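Local structure of beta-lactamase (Nostoc sp., 6NHS) at residues Met190-Thr195 and Gly215-Tyr220. The protein probably hydrolyses the amide bond of beta-lactam rings as a class D, serine-type beta-lactamase of the penicillin-binding protein superfamily. Sequence-based numbering, arbitrary orientation.
Sequences MIYERT and GWFVGY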
loop_
_atom_site.group_PDB
_atom_site.type_symbol
_atom_site.label_atom_id
_atom_site.label_comp_id
_atom_site.label_asym_id
_atom_site.label_seq_id
_atom_site.Cartn_x
_atom_site.Cartn_y
_atom_site.Cartn_z
HETATM N N MSE A 190 5.658 -5.039 -6.640
HETATM C CA MSE A 190 4.313 -4.465 -6.586
HETATM C C MSE A 190 3.405 -4.937 -7.723
HETATM O O MSE A 190 2.207 -4.689 -7.691
HETATM C CB MSE A 190 4.372 -2.932 -6.622
HETATM C CG MSE A 190 4.897 -2.277 -5.351
HETATM SE SE MSE A 190 5.054 -0.353 -5.583
HETATM C CE MSE A 190 3.157 0.066 -5.796
ATOM N N ILE A 191 3.966 -5.598 -8.738
ATOM C CA ILE A 191 3.152 -5.993 -9.885
ATOM C C ILE A 191 2.057 -6.936 -9.412
ATOM O O ILE A 191 2.335 -8.009 -8.862
ATOM C CB ILE A 191 4.010 -6.640 -10.980
ATOM C CG1 ILE A 191 4.972 -5.624 -11.607
ATOM C CG2 ILE A 191 3.106 -7.278 -12.060
ATOM C CD1 ILE A 191 5.941 -6.256 -12.617
ATOM N N TYR A 192 0.804 -6.535 -9.617
ATOM C CA TYR A 192 -0.363 -7.320 -9.233
ATOM C C TYR A 192 -1.023 -8.014 -10.416
ATOM O O TYR A 192 -1.422 -9.181 -10.312
ATOM C CB TYR A 192 -1.395 -6.422 -8.528
ATOM C CG TYR A 192 -2.681 -7.139 -8.192
ATOM C CD1 TYR A 192 -2.737 -8.039 -7.136
ATOM C CD2 TYR A 192 -3.833 -6.933 -8.940
ATOM C CE1 TYR A 192 -3.907 -8.710 -6.832
ATOM C CE2 TYR A 192 -5.007 -7.596 -8.641
ATOM C CZ TYR A 192 -5.037 -8.483 -7.586
ATOM O OH TYR A 192 -6.202 -9.152 -7.282
ATOM N N GLU A 193 -1.136 -7.325 -11.547
ATOM C CA GLU A 193 -1.817 -7.870 -12.710
ATOM C C GLU A 193 -1.230 -7.215 -13.949
ATOM O O GLU A 193 -0.946 -6.016 -13.944
ATOM C CB GLU A 193 -3.323 -7.621 -12.617
ATOM C CG GLU A 193 -4.137 -8.149 -13.766
ATOM C CD GLU A 193 -5.610 -8.048 -13.471
ATOM O OE1 GLU A 193 -6.084 -8.782 -12.578
ATOM O OE2 GLU A 193 -6.284 -7.217 -14.106
ATOM N N ARG A 194 -1.049 -8.001 -15.006
ATOM C CA ARG A 194 -0.355 -7.499 -16.183
ATOM C C ARG A 194 -0.858 -8.210 -17.430
ATOM O O ARG A 194 -0.943 -9.440 -17.453
ATOM C CB ARG A 194 1.157 -7.689 -16.034
ATOM C CG ARG A 194 1.951 -7.341 -17.266
ATOM C CD ARG A 194 3.423 -7.242 -16.938
ATOM N NE ARG A 194 4.213 -6.859 -18.104
ATOM C CZ ARG A 194 5.403 -6.269 -18.039
ATOM N NH1 ARG A 194 6.049 -5.958 -19.155
ATOM N NH2 ARG A 194 5.942 -5.980 -16.861
ATOM N N THR A 195 -1.198 -7.426 -18.456
ATOM C CA THR A 195 -1.567 -7.922 -19.779
ATOM C C THR A 195 -0.718 -7.169 -20.800
ATOM O O THR A 195 0.048 -6.276 -20.411
ATOM C CB THR A 195 -3.065 -7.718 -20.049
ATOM O OG1 THR A 195 -3.324 -6.331 -20.309
ATOM C CG2 THR A 195 -3.908 -8.185 -18.871
ATOM N N GLY A 215 -10.413 -1.042 4.869
ATOM C CA GLY A 215 -9.842 -1.736 3.725
ATOM C C GLY A 215 -9.115 -0.749 2.811
ATOM O O GLY A 215 -9.603 0.352 2.580
ATOM N N TRP A 216 -7.966 -1.171 2.302
ATOM C CA TRP A 216 -7.183 -0.367 1.376
ATOM C C TRP A 216 -6.900 -1.144 0.096
ATOM O O TRP A 216 -6.718 -2.365 0.120
ATOM C CB TRP A 216 -5.818 0.011 1.936
ATOM C CG TRP A 216 -5.688 1.041 3.003
ATOM C CD1 TRP A 216 -5.447 0.814 4.328
ATOM C CD2 TRP A 216 -5.659 2.459 2.828
ATOM N NE1 TRP A 216 -5.304 2.004 4.995
ATOM C CE2 TRP A 216 -5.432 3.032 4.099
ATOM C CE3 TRP A 216 -5.834 3.306 1.724
ATOM C CZ2 TRP A 216 -5.376 4.416 4.299
ATOM C CZ3 TRP A 216 -5.770 4.680 1.924
ATOM C CH2 TRP A 216 -5.547 5.221 3.205
ATOM N N PHE A 217 -6.795 -0.410 -1.012
ATOM C CA PHE A 217 -6.042 -0.868 -2.180
ATOM C C PHE A 217 -5.422 0.369 -2.813
ATOM O O PHE A 217 -6.151 1.260 -3.263
ATOM C CB PHE A 217 -6.933 -1.616 -3.178
ATOM C CG PHE A 217 -6.174 -2.272 -4.314
ATOM C CD1 PHE A 217 -5.015 -3.001 -4.070
ATOM C CD2 PHE A 217 -6.630 -2.171 -5.622
ATOM C CE1 PHE A 217 -4.318 -3.608 -5.112
ATOM C CE2 PHE A 217 -5.942 -2.787 -6.671
ATOM C CZ PHE A 217 -4.786 -3.504 -6.412
ATOM N N VAL A 218 -4.087 0.456 -2.804
ATOM C CA VAL A 218 -3.383 1.617 -3.336
ATOM C C VAL A 218 -2.332 1.136 -4.323
ATOM O O VAL A 218 -1.859 -0.000 -4.244
ATOM C CB VAL A 218 -2.730 2.477 -2.219
ATOM C CG1 VAL A 218 -3.716 2.722 -1.099
ATOM C CG2 VAL A 218 -1.470 1.801 -1.678
ATOM N N GLY A 219 -1.978 2.000 -5.267
ATOM C CA GLY A 219 -0.997 1.615 -6.274
ATOM C C GLY A 219 -1.094 2.522 -7.486
ATOM O O GLY A 219 -1.488 3.682 -7.377
ATOM N N TYR A 220 -0.715 1.972 -8.642
ATOM C CA TYR A 220 -0.838 2.745 -9.866
ATOM C C TYR A 220 -0.912 1.822 -11.073
ATOM O O TYR A 220 -0.387 0.704 -11.068
ATOM C CB TYR A 220 0.305 3.759 -10.028
ATOM C CG TYR A 220 1.711 3.189 -10.093
ATOM C CD1 TYR A 220 2.271 2.809 -11.307
ATOM C CD2 TYR A 220 2.491 3.069 -8.946
ATOM C CE1 TYR A 220 3.562 2.311 -11.377
ATOM C CE2 TYR A 220 3.785 2.573 -9.007
ATOM C CZ TYR A 220 4.314 2.198 -10.223
ATOM O OH TYR A 220 5.597 1.704 -10.302
#
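With CG anti to the carbonyl carbon (chi1 -72°) and the chain bent at its last torsion (chi3 65°), the selenomethionine at Met-190 brings its terminal methyl across to Tyr-220, whose CG stands between its own backbone N and carbonyl carbon. The two side chains cross at about a right angle, Met-190 CE lying 4.1 Å from Tyr-220 CE2. The same methyl approaches the backbone of Gly-219, at 4.5 Å from its CA. A second meeting place joins Tyr-192 and Phe-217 in an edge-to-face pair: the phenylalanine turns its edge to the tyrosine face, with ring centroids 5.8 Å apart and planes at 67°. In the antiparallel sheet of this beta-lactamase fold, strand 198-207 runs between 191-194 and 213-223, so the contact reaches over an intervening strand and is made without backbone pairing between the two segments. The pairing of the outer strand with this middle one is interrupted by a classic beta bulge, Tyr-192 and Glu-193 both facing Leu-200. Helix 239-255 packs against the aromatic pair, with Ile-246 touching both side chains and Arg-250 touching that of Tyr-192. Beyond Met-190, the Tyr-220 ring also meets His-172 edge-to-face, while Arg-201 of the middle strand touches both Met-190 and Tyr-220.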